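Local coordinates for naphthalene dioxygenase large subunit (Rhodococcus sp., PDB 2B1X), which belongs to the Rieske-type oxygenases and carries an iron-sulfur cluster in one domain and a mononuclear iron ion in its catalytic domain, at residues A[184-189]-A[343-348]; A[199-204]-A[332-337]; A[39-44]-A[433-438]. All coordinates share one frame; numbering follows the deposited sequence.

In the fold
Contacts 1 and 2 sit at the two ends of one pairing, that of strands 188-199 and 333-343 in the antiparallel sheet of the catalytic domain; their centres are 31 Å apart, on opposite sides of the chain's centre. Contact 3 joins helices 31-40 and 422-436, about 20 Å from contact 2 and 37 Å from contact 1 between centres. Along the chain, contact 3 encloses contact 1, which in turn encloses contact 2; contact 3 thus brings an N-terminal and a C-terminal helix of the modelled chain together near the contact 2 end of the strand pair. There contacts 2 and 3 touch, Trp203 CZ2 lying 3.6 Å from Phe42 CZ, while contact 1 stays clear of both.

Contact 1: A[184-189]-A[343-348]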
# COMPACT_ATOMS: atom_id res chain seq x y z
N SER A 184 -15.70 27.02 -33.95
CA SER A 184 -17.12 26.88 -34.24
C SER A 184 -17.98 27.85 -33.40
O SER A 184 -17.57 28.28 -32.32
CB SER A 184 -17.55 25.44 -33.96
OG SER A 184 -17.61 25.18 -32.55
N ASP A 185 -19.16 28.18 -33.93
CA ASP A 185 -20.13 29.08 -33.29
C ASP A 185 -20.70 28.53 -32.00
O ASP A 185 -20.81 29.25 -31.00
CB ASP A 185 -21.29 29.38 -34.24
CG ASP A 185 -20.91 30.35 -35.36
OD1 ASP A 185 -19.91 31.10 -35.24
OD2 ASP A 185 -21.59 30.42 -36.43
N ALA A 186 -21.08 27.25 -32.02
CA ALA A 186 -21.65 26.60 -30.84
C ALA A 186 -20.57 26.18 -29.83
O ALA A 186 -20.89 25.94 -28.67
CB ALA A 186 -22.51 25.40 -31.24
N GLY A 187 -19.31 26.10 -30.27
CA GLY A 187 -18.22 25.75 -29.38
C GLY A 187 -17.95 24.26 -29.27
O GLY A 187 -18.61 23.43 -29.90
N LEU A 188 -16.96 23.94 -28.45
CA LEU A 188 -16.53 22.58 -28.14
C LEU A 188 -17.40 21.96 -27.06
O LEU A 188 -17.92 22.67 -26.18
CB LEU A 188 -15.10 22.64 -27.60
CG LEU A 188 -13.87 22.19 -28.40
CD1 LEU A 188 -14.10 21.90 -29.87
CD2 LEU A 188 -12.75 23.19 -28.18
N GLN A 189 -17.55 20.64 -27.11
CA GLN A 189 -18.14 19.89 -26.01
C GLN A 189 -17.20 18.78 -25.57
O GLN A 189 -16.65 18.07 -26.40
CB GLN A 189 -19.50 19.32 -26.37
CG GLN A 189 -19.50 18.28 -27.47
CD GLN A 189 -20.92 17.80 -27.86
OE1 GLN A 189 -21.09 17.11 -28.87
NE2 GLN A 189 -21.93 18.17 -27.05
N GLU A 343 -16.46 19.64 -31.73
CA GLU A 343 -17.32 20.79 -31.97
C GLU A 343 -18.76 20.32 -31.84
O GLU A 343 -19.11 19.28 -32.40
CB GLU A 343 -17.04 21.37 -33.36
CG GLU A 343 -15.77 22.21 -33.45
CD GLU A 343 -14.45 21.42 -33.55
OE1 GLU A 343 -13.39 22.08 -33.51
OE2 GLU A 343 -14.45 20.15 -33.67
N LYS A 344 -19.57 21.04 -31.06
CA LYS A 344 -20.97 20.66 -30.82
C LYS A 344 -21.75 20.44 -32.12
O LYS A 344 -22.60 19.56 -32.19
CB LYS A 344 -21.70 21.70 -29.96
CG LYS A 344 -21.26 21.76 -28.49
CD LYS A 344 -21.98 22.89 -27.75
CE LYS A 344 -21.38 23.12 -26.37
NZ LYS A 344 -20.28 24.17 -26.36
N ASP A 345 -21.46 21.25 -33.14
CA ASP A 345 -22.18 21.21 -34.42
C ASP A 345 -21.56 20.33 -35.50
O ASP A 345 -22.05 20.32 -36.65
CB ASP A 345 -22.39 22.62 -34.99
CG ASP A 345 -23.52 23.36 -34.32
OD1 ASP A 345 -24.32 22.73 -33.59
OD2 ASP A 345 -23.67 24.59 -34.49
N ALA A 346 -20.49 19.60 -35.17
CA ALA A 346 -19.99 18.60 -36.10
C ALA A 346 -21.09 17.56 -36.32
O ALA A 346 -21.89 17.30 -35.43
CB ALA A 346 -18.73 17.97 -35.58
N PRO A 347 -21.17 17.01 -37.53
CA PRO A 347 -22.16 15.97 -37.82
C PRO A 347 -21.85 14.75 -36.96
O PRO A 347 -20.67 14.55 -36.64
CB PRO A 347 -21.94 15.64 -39.30
CG PRO A 347 -21.08 16.75 -39.85
CD PRO A 347 -20.31 17.31 -38.69
N ASP A 348 -22.87 13.97 -36.62
CA ASP A 348 -22.71 12.83 -35.70
C ASP A 348 -21.73 11.78 -36.21
O ASP A 348 -21.02 11.16 -35.42
CB ASP A 348 -24.05 12.16 -35.43
CG ASP A 348 -24.88 12.94 -34.45
OD1 ASP A 348 -26.04 12.54 -34.20
OD2 ASP A 348 -24.45 13.97 -33.87
O HOH W 1 -19.86 23.44 -33.03
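Ser184 meets Glu343 where strand 188-199 is about to begin and strand 333-343 is ending, its OG resting 3.6 Å from Glu343 CG. Ser184 OG also accepts a weak bond from Gly187 N (3.0 Å) and shares a water with Asp345 N, whose hydrogen the water accepts; a small polar residue can serve both within a buried corner. Ala186 turns its methyl toward the loop, and CB lies 3.5 Å from Asp345 OD2. Its carbonyl oxygen receives the ammonium group of Lys344, with NZ 3.0 Å from Ala186 O. Gly187 has a positive phi that suits glycine, since a beta carbon here would press on the carbonyl oxygen before it and on Lys344 NZ. Gly187 O takes a nearly straight bond from Lys344 N (2.8 Å, 177° at the hydrogen). Leu188 pairs with Glu343 as an antiparallel non-hydrogen-bonded pair, and the two side chains run side by side, CD1 of Leu188 against the Glu343 carboxylate, which is salt-bridged to Arg183. Lys344 bends at its last torsion (chi4 92°), which swings NZ to 2.8 Å from Leu188 O, above the plane of that carbonyl. One flexible, charged side chain thus spans two backbone oxygens flanking Gly187, a role that suits lysine. Gln189 lays its aliphatic part across the same lysine, CB 3.7 Å from Lys344 CG, while its OE1 bonds to Lys351. The arrangement closes one end of the strand pair: Glu343 to Ala346 form a type I turn, Pro347 occupies the N-cap position of helix 348-361, and helix 270-279 packs on Ser184 and Glu343 and salt-bridges Asp185 through Arg278 and Arg279.

Contact 2: A[199-204]-A[332-337]; sequences IDANWK and DKMEVM
Met334 places CG between its own backbone N and carbonyl carbon (chi1 69°), which brings CG within 4.2 Å of Ile199 CB, while an extended chi2 of 177° carries Ile199 CD1 out to Val336. Further along the methionine, SD reaches Trp203 CA at 3.8 Å and CE lies 4.1 Å from Ala201 CB; a long, unbranched, flexible chain suits a place where it must follow the other segment as it leaves the sheet. Ile199 CD1 and Val336 CG2 are only 3.5 Å apart, a tight contact between two beta-branched residues that suit strands. Along the backbones, Ile199 and Met334 form an antiparallel hydrogen-bonded pair: Ile199 N donates to Met334 O at 2.9 Å, and Met334 N to Ile199 O at 2.8 Å. At Asp200, the centre of an inverse gamma turn, the chain turns off the strand, with a weak bond from Ala201 N to Ile199 O. The Asp200 carboxylate is held by Arg377. Beyond the turn, a water accepts from Trp203 N and donates to Lys333 O, spanning the widening gap between the backbones. Asn202 then prepares the next helix: its OD1 takes Lys204 N in a capping bond (3.2 Å) and Lys204 NZ from the opposite face of the amide (2.6 Å), and Glu37 pairs with that ammonium and with Trp203 NE1. In this Bet v 1-like catalytic domain the contact lies where strand 188-199, outermost of the sheet within this chain, gives way to helix 204-212. Strand 318-330 presents Trp326 to Met334, Val336 and Trp203, and helix 369-382, which supplies the iron ligand Asp372, packs on Ile199 through Ala373 and on Ala201 through Trp376.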
# COMPACT_ATOMS: atom_id res chain seq x y z
N ILE A 199 -0.76 6.79 -12.79
CA ILE A 199 0.50 6.36 -13.40
C ILE A 199 1.55 6.65 -12.32
O ILE A 199 1.58 7.75 -11.77
CB ILE A 199 0.83 7.15 -14.73
CG1 ILE A 199 -0.18 6.86 -15.86
CG2 ILE A 199 2.23 6.75 -15.26
CD1 ILE A 199 0.12 7.69 -17.16
N ASP A 200 2.40 5.67 -12.01
CA ASP A 200 3.50 5.88 -11.08
C ASP A 200 4.66 6.66 -11.75
O ASP A 200 5.75 6.12 -11.92
CB ASP A 200 3.95 4.54 -10.45
CG ASP A 200 4.07 3.39 -11.49
OD1 ASP A 200 3.43 3.45 -12.58
OD2 ASP A 200 4.79 2.37 -11.27
N ALA A 201 4.38 7.92 -12.16
CA ALA A 201 5.38 8.82 -12.74
C ALA A 201 5.17 10.23 -12.19
O ALA A 201 4.07 10.60 -11.74
CB ALA A 201 5.23 8.85 -14.27
N ASN A 202 6.21 11.06 -12.28
CA ASN A 202 6.04 12.47 -11.93
C ASN A 202 5.25 13.17 -13.03
O ASN A 202 5.47 12.91 -14.25
CB ASN A 202 7.40 13.15 -11.72
CG ASN A 202 7.25 14.53 -11.09
OD1 ASN A 202 7.34 15.53 -11.77
ND2 ASN A 202 7.02 14.58 -9.80
N TRP A 203 4.32 14.06 -12.64
CA TRP A 203 3.51 14.82 -13.61
C TRP A 203 4.29 15.59 -14.69
O TRP A 203 3.82 15.74 -15.85
CB TRP A 203 2.58 15.77 -12.82
CG TRP A 203 3.27 16.95 -12.15
CD1 TRP A 203 3.83 17.00 -10.89
CD2 TRP A 203 3.51 18.23 -12.73
NE1 TRP A 203 4.37 18.24 -10.65
CE2 TRP A 203 4.20 19.02 -11.77
CE3 TRP A 203 3.24 18.80 -13.99
CZ2 TRP A 203 4.58 20.34 -12.02
CZ3 TRP A 203 3.61 20.11 -14.22
CH2 TRP A 203 4.27 20.86 -13.25
N LYS A 204 5.46 16.11 -14.33
CA LYS A 204 6.25 16.96 -15.23
C LYS A 204 6.68 16.24 -16.49
O LYS A 204 6.92 16.87 -17.52
CB LYS A 204 7.50 17.55 -14.53
CG LYS A 204 7.20 18.69 -13.53
CD LYS A 204 8.49 19.28 -12.83
CE LYS A 204 9.23 18.22 -12.01
NZ LYS A 204 8.35 17.77 -10.81
N ASP A 332 6.32 10.68 -7.16
CA ASP A 332 6.44 9.56 -8.09
C ASP A 332 5.11 9.03 -8.56
O ASP A 332 5.02 7.87 -8.99
CB ASP A 332 7.28 8.44 -7.47
CG ASP A 332 6.74 7.98 -6.17
OD1 ASP A 332 5.64 8.45 -5.76
OD2 ASP A 332 7.39 7.17 -5.46
N LYS A 333 4.08 9.87 -8.52
CA LYS A 333 2.74 9.42 -8.83
C LYS A 333 1.86 10.53 -9.41
O LYS A 333 1.93 11.67 -8.99
CB LYS A 333 2.12 8.85 -7.55
CG LYS A 333 0.89 7.94 -7.76
CD LYS A 333 0.34 7.46 -6.40
CE LYS A 333 -1.00 6.76 -6.53
NZ LYS A 333 -1.52 6.18 -5.20
N MET A 334 1.09 10.22 -10.44
CA MET A 334 0.16 11.22 -10.93
C MET A 334 -1.16 10.56 -11.32
O MET A 334 -1.20 9.34 -11.50
CB MET A 334 0.79 12.00 -12.09
CG MET A 334 0.98 11.14 -13.39
SD MET A 334 1.09 12.19 -14.87
CE MET A 334 2.28 11.25 -15.83
N GLU A 335 -2.21 11.36 -11.46
CA GLU A 335 -3.49 10.87 -12.00
C GLU A 335 -3.71 11.62 -13.30
O GLU A 335 -3.69 12.85 -13.30
CB GLU A 335 -4.65 11.13 -11.02
CG GLU A 335 -6.06 10.70 -11.49
CD GLU A 335 -7.13 10.85 -10.40
OE1 GLU A 335 -6.79 10.98 -9.20
OE2 GLU A 335 -8.32 10.82 -10.70
N VAL A 336 -3.81 10.89 -14.41
CA VAL A 336 -4.12 11.50 -15.69
C VAL A 336 -5.63 11.69 -15.72
O VAL A 336 -6.37 10.82 -15.24
CB VAL A 336 -3.69 10.64 -16.89
CG1 VAL A 336 -3.95 11.40 -18.25
CG2 VAL A 336 -2.22 10.23 -16.77
N MET A 337 -6.06 12.86 -16.19
CA MET A 337 -7.48 13.09 -16.57
C MET A 337 -7.50 13.44 -18.04
O MET A 337 -7.10 14.56 -18.39
CB MET A 337 -8.12 14.21 -15.72
CG MET A 337 -7.80 14.01 -14.19
SD MET A 337 -8.93 14.90 -13.14
CE MET A 337 -8.14 14.64 -11.50
O HOH W 2 3.47 13.85 -9.78

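Contact 3: A[39-44]-A[433-438]; sequences ERIFGH and QLMLAE
Arg40 and Glu438 form the core of a salt-bridge network that ties helix 31-40 to the C-terminal end of helix 422-436. NH1 of Arg40 makes two bonds: it reaches Glu438 OE2 at 2.9 Å and, with another hydrogen, Met435 O in the last helical turn, also at 2.9 Å. Glu438 OE2 also takes a weak bond from Arg40 NH2 (3.2 Å). OE2 lies near the guanidinium plane, yet NH1 stands above the carboxylate plane, and the two flat groups are turned 71° to each other. Arg7 also salt-bridges Glu438 OE2, so this oxygen is shared between two arginines, and Glu39 OE2 adds a long ionic contact to Arg40 NE. An arginine fits the position because its several N-H groups can address a carboxylate and a helix-end carbonyl together; the partial negative charge at a helix C-terminus would be expected to stabilise the guanidinium. Ala437 O lies 3.1 Å above one face of the guanidinium, placed toward its rim. Nearer the backbone, Arg40 CB rests 3.4 Å from Leu434 O. That oxygen and Arg40 O are joined by a water that donates to both. On the helix-31-40 side, His44 ND1 donates to Glu39 O, tying the following residues back to the helix. Away from the polar groups, Ile41 and Leu434 cross at about a right angle, while helix 4-16 packs on Met435 and Leu436 through Leu10. The terminal methyl of the isoleucine does most of the touching here, Ile41 CD1 reaching both Leu434 CB at 3.9 Å and Met435 SD at 3.7 Å.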
# COMPACT_ATOMS: atom_id res chain seq x y z
N GLU A 39 3.43 24.25 -3.05
CA GLU A 39 3.15 25.64 -2.72
C GLU A 39 3.55 26.59 -3.87
O GLU A 39 2.76 27.47 -4.29
CB GLU A 39 3.91 26.02 -1.45
CG GLU A 39 3.67 27.45 -0.99
CD GLU A 39 4.66 27.87 0.09
OE1 GLU A 39 4.52 27.38 1.23
OE2 GLU A 39 5.57 28.68 -0.23
N ARG A 40 4.77 26.44 -4.37
CA ARG A 40 5.35 27.46 -5.23
C ARG A 40 4.84 27.40 -6.64
O ARG A 40 4.74 28.44 -7.29
CB ARG A 40 6.87 27.44 -5.17
CG ARG A 40 7.32 27.85 -3.80
CD ARG A 40 8.60 28.57 -3.72
NE ARG A 40 8.87 28.93 -2.32
CZ ARG A 40 10.03 29.38 -1.87
NH1 ARG A 40 11.08 29.53 -2.70
NH2 ARG A 40 10.13 29.68 -0.57
N ILE A 41 4.48 26.20 -7.12
CA ILE A 41 3.79 26.11 -8.41
C ILE A 41 2.27 26.07 -8.25
O ILE A 41 1.60 26.96 -8.71
CB ILE A 41 4.30 24.93 -9.29
CG1 ILE A 41 5.51 25.37 -10.12
CG2 ILE A 41 3.25 24.49 -10.26
CD1 ILE A 41 6.78 25.41 -9.37
N PHE A 42 1.76 25.05 -7.55
CA PHE A 42 0.31 24.79 -7.53
C PHE A 42 -0.47 25.74 -6.64
O PHE A 42 -1.68 25.90 -6.81
CB PHE A 42 0.01 23.30 -7.29
CG PHE A 42 0.46 22.41 -8.43
CD1 PHE A 42 1.62 21.62 -8.31
CD2 PHE A 42 -0.23 22.41 -9.64
CE1 PHE A 42 2.07 20.87 -9.35
CE2 PHE A 42 0.21 21.63 -10.72
CZ PHE A 42 1.35 20.85 -10.59
N GLY A 43 0.23 26.40 -5.72
CA GLY A 43 -0.37 27.46 -4.95
C GLY A 43 -0.36 28.83 -5.61
O GLY A 43 -0.95 29.78 -5.08
N HIS A 44 0.26 28.95 -6.79
CA HIS A 44 0.31 30.25 -7.45
C HIS A 44 -0.21 30.25 -8.89
O HIS A 44 -0.91 31.16 -9.28
CB HIS A 44 1.73 30.80 -7.39
CG HIS A 44 2.12 31.25 -6.02
ND1 HIS A 44 2.65 30.40 -5.07
CD2 HIS A 44 2.00 32.46 -5.41
CE1 HIS A 44 2.86 31.06 -3.95
NE2 HIS A 44 2.48 32.32 -4.13
N GLN A 433 12.07 29.36 -11.91
CA GLN A 433 11.83 30.70 -11.39
C GLN A 433 10.78 30.68 -10.26
O GLN A 433 10.96 31.31 -9.22
CB GLN A 433 11.43 31.67 -12.51
CG GLN A 433 12.59 31.94 -13.52
CD GLN A 433 12.15 32.64 -14.78
OE1 GLN A 433 10.99 32.56 -15.16
NE2 GLN A 433 13.10 33.30 -15.48
N LEU A 434 9.70 29.93 -10.48
CA LEU A 434 8.62 29.87 -9.50
C LEU A 434 9.06 29.17 -8.22
O LEU A 434 8.69 29.59 -7.13
CB LEU A 434 7.36 29.22 -10.08
CG LEU A 434 6.55 30.02 -11.11
CD1 LEU A 434 5.38 29.17 -11.60
CD2 LEU A 434 6.00 31.34 -10.50
N MET A 435 9.85 28.10 -8.37
CA MET A 435 10.43 27.34 -7.26
C MET A 435 11.32 28.22 -6.37
O MET A 435 11.37 28.04 -5.14
CB MET A 435 11.24 26.16 -7.80
CG MET A 435 10.44 24.98 -8.32
SD MET A 435 9.37 24.05 -7.14
CE MET A 435 10.65 23.05 -6.30
N LEU A 436 12.03 29.17 -6.99
CA LEU A 436 12.94 30.05 -6.27
C LEU A 436 12.30 31.35 -5.77
O LEU A 436 12.92 32.08 -5.01
CB LEU A 436 14.16 30.40 -7.13
CG LEU A 436 15.26 29.35 -7.23
CD1 LEU A 436 16.21 29.64 -8.43
CD2 LEU A 436 16.04 29.25 -5.92
N ALA A 437 11.07 31.63 -6.18
CA ALA A 437 10.41 32.86 -5.78
C ALA A 437 10.09 32.84 -4.27
O ALA A 437 9.27 32.05 -3.81
CB ALA A 437 9.14 33.10 -6.63
N GLU A 438 10.77 33.70 -3.50
CA GLU A 438 10.51 33.80 -2.06
C GLU A 438 9.24 34.61 -1.81
O GLU A 438 8.48 34.32 -0.87
CB GLU A 438 11.70 34.41 -1.31
CG GLU A 438 12.95 33.53 -1.30
CD GLU A 438 12.75 32.18 -0.60
OE1 GLU A 438 12.40 32.16 0.60
OE2 GLU A 438 12.95 31.13 -1.26
O HOH W 3 6.24 30.85 -6.71